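Local coordinates for lasso peptide isopeptidase AtxE2 (Asticcacaulis excentricus, PDB 5TXE), which hydrolyses the isopeptide bond of the lasso peptides astexin-2 and astexin-3, recognising their knotted shape and turning them into linear peptides, at residues C296-C301 with L339-I344. The protein carries 1 engineered substitution. Sequence-based numbering, arbitrary orientation.
Sequences CDEEAC and LKPVRI
The disulfide between Cys296 SG and Cys301 SG closes the short loop 296-301, and the residues leading into strand 342-347 pack against it. Pro341 brings its CG to the bridge, 3.8 Å from Cys301 SG and 4.1 Å from Ala300 CB. Cys296 has SG anti to the backbone N (chi1 176°), which turns the sulfur to Leu339 CB, 4.1 Å away, and Leu339 CD1 lies 3.9 Å from Cys296 CA, completing the tight half. The solvent side is looser and polar: Glu298, bent at chi2 (-92°), lays CG over Leu339 O at 3.7 Å, then meets the exposed Lys340 chain at about a right angle. Lys340 NZ gives a salt-bridge hydrogen bond to Glu298 OE2 at 3.0 Å, reaching the oxygen from above the carboxylate plane, 49° out of it. An alanine at Glu298 would remove both this ion pair and the CG contact with Leu339 O, and would probably loosen the outer half of the contact. Away from the active site, the contact joins two consecutive blades of the β-propeller: Cys296 and Cys301 bond through their backbones to Leu284 in strand 283-288, while Ala300 touches Tyr332 and Leu339 touches Met334 of strand 328-335.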
loop_
_atom_site.group_PDB
_atom_site.type_symbol
_atom_site.label_atom_id
_atom_site.label_comp_id
_atom_site.label_asym_id
_atom_site.label_seq_id
_atom_site.Cartn_x
_atom_site.Cartn_y
_atom_site.Cartn_z
ATOM N N CYS A 296 2.140 -22.622 -23.062
ATOM C CA CYS A 296 0.687 -22.509 -23.276
ATOM C C CYS A 296 0.419 -21.336 -24.189
ATOM O O CYS A 296 1.017 -20.267 -24.018
ATOM C CB CYS A 296 0.008 -22.267 -21.951
ATOM S SG CYS A 296 -1.760 -21.988 -22.027
ATOM N N ASP A 297 -0.452 -21.504 -25.173
ATOM C CA ASP A 297 -0.714 -20.445 -26.174
ATOM C C ASP A 297 -1.886 -19.552 -25.738
ATOM O O ASP A 297 -1.915 -18.347 -26.028
ATOM C CB ASP A 297 -0.926 -21.035 -27.595
ATOM C CG ASP A 297 -2.388 -21.301 -27.928
ATOM O OD1 ASP A 297 -2.966 -22.240 -27.344
ATOM O OD2 ASP A 297 -2.945 -20.578 -28.787
ATOM N N GLU A 298 -2.830 -20.135 -24.992
ATOM C CA GLU A 298 -4.077 -19.458 -24.645
ATOM C C GLU A 298 -3.821 -18.095 -24.000
ATOM O O GLU A 298 -2.818 -17.864 -23.320
ATOM C CB GLU A 298 -4.939 -20.281 -23.683
ATOM C CG GLU A 298 -5.060 -21.763 -23.985
ATOM C CD GLU A 298 -6.243 -22.099 -24.858
ATOM O OE1 GLU A 298 -7.382 -21.924 -24.363
ATOM O OE2 GLU A 298 -6.030 -22.589 -25.997
ATOM N N GLU A 299 -4.757 -17.198 -24.228
ATOM C CA GLU A 299 -4.671 -15.859 -23.702
ATOM C C GLU A 299 -4.768 -15.895 -22.163
ATOM O O GLU A 299 -4.140 -15.115 -21.455
ATOM C CB GLU A 299 -5.796 -14.990 -24.329
ATOM C CG GLU A 299 -5.551 -13.488 -24.224
ATOM C CD GLU A 299 -5.876 -12.945 -22.847
ATOM O OE1 GLU A 299 -6.884 -13.401 -22.248
ATOM O OE2 GLU A 299 -5.100 -12.103 -22.342
ATOM N N ALA A 300 -5.576 -16.798 -21.657
ATOM C CA ALA A 300 -5.763 -16.953 -20.226
ATOM C C ALA A 300 -4.498 -17.219 -19.423
ATOM O O ALA A 300 -4.499 -17.013 -18.236
ATOM C CB ALA A 300 -6.744 -18.070 -19.994
ATOM N N CYS A 301 -3.431 -17.664 -20.067
ATOM C CA CYS A 301 -2.192 -18.133 -19.404
ATOM C C CYS A 301 -1.259 -16.970 -19.264
ATOM O O CYS A 301 -0.133 -17.142 -18.808
ATOM C CB CYS A 301 -1.478 -19.241 -20.269
ATOM S SG CYS A 301 -2.203 -20.926 -20.191
ATOM N N LEU A 339 -2.948 -28.110 -21.592
ATOM C CA LEU A 339 -2.849 -26.652 -21.416
ATOM C C LEU A 339 -4.124 -25.934 -21.859
ATOM O O LEU A 339 -4.097 -25.073 -22.744
ATOM C CB LEU A 339 -1.657 -26.125 -22.176
ATOM C CG LEU A 339 -0.364 -26.688 -21.596
ATOM C CD1 LEU A 339 0.806 -26.323 -22.482
ATOM C CD2 LEU A 339 -0.106 -26.180 -20.179
ATOM N N LYS A 340 -5.221 -26.314 -21.207
ATOM C CA LYS A 340 -6.559 -25.793 -21.462
ATOM C C LYS A 340 -7.200 -25.223 -20.189
ATOM O O LYS A 340 -8.076 -25.853 -19.617
ATOM C CB LYS A 340 -7.479 -26.928 -21.977
ATOM C CG LYS A 340 -7.462 -27.228 -23.479
ATOM C CD LYS A 340 -6.859 -26.164 -24.395
ATOM C CE LYS A 340 -7.304 -26.382 -25.837
ATOM N NZ LYS A 340 -6.625 -25.435 -26.764
ATOM N N PRO A 341 -6.795 -24.026 -19.753
ATOM C CA PRO A 341 -7.390 -23.463 -18.538
ATOM C C PRO A 341 -8.816 -23.034 -18.728
ATOM O O PRO A 341 -9.171 -22.563 -19.775
ATOM C CB PRO A 341 -6.511 -22.277 -18.218
ATOM C CG PRO A 341 -5.751 -21.996 -19.451
ATOM C CD PRO A 341 -5.676 -23.241 -20.264
ATOM N N VAL A 342 -9.637 -23.263 -17.711
ATOM C CA VAL A 342 -11.022 -22.836 -17.683
ATOM C C VAL A 342 -11.262 -21.863 -16.510
ATOM O O VAL A 342 -10.878 -22.142 -15.366
ATOM C CB VAL A 342 -11.942 -24.052 -17.524
ATOM C CG1 VAL A 342 -13.401 -23.617 -17.465
ATOM C CG2 VAL A 342 -11.713 -25.008 -18.694
ATOM N N ARG A 343 -11.923 -20.743 -16.799
ATOM C CA ARG A 343 -12.228 -19.736 -15.779
ATOM C C ARG A 343 -13.319 -20.222 -14.897
ATOM O O ARG A 343 -14.343 -20.601 -15.380
ATOM C CB ARG A 343 -12.695 -18.438 -16.420
ATOM C CG ARG A 343 -12.653 -17.276 -15.444
ATOM C CD ARG A 343 -12.734 -15.954 -16.170
ATOM N NE ARG A 343 -14.094 -15.738 -16.617
ATOM C CZ ARG A 343 -14.466 -14.684 -17.321
ATOM N NH1 ARG A 343 -13.580 -13.765 -17.663
ATOM N NH2 ARG A 343 -15.722 -14.546 -17.682
ATOM N N ILE A 344 -13.122 -20.216 -13.588
ATOM C CA ILE A 344 -14.198 -20.609 -12.690
ATOM C C ILE A 344 -14.734 -19.488 -11.809
ATOM O O ILE A 344 -15.768 -19.652 -11.193
ATOM C CB ILE A 344 -13.773 -21.778 -11.795
ATOM C CG1 ILE A 344 -12.517 -21.444 -11.027
ATOM C CG2 ILE A 344 -13.513 -23.023 -12.648
ATOM C CD1 ILE A 344 -12.233 -22.469 -9.955
#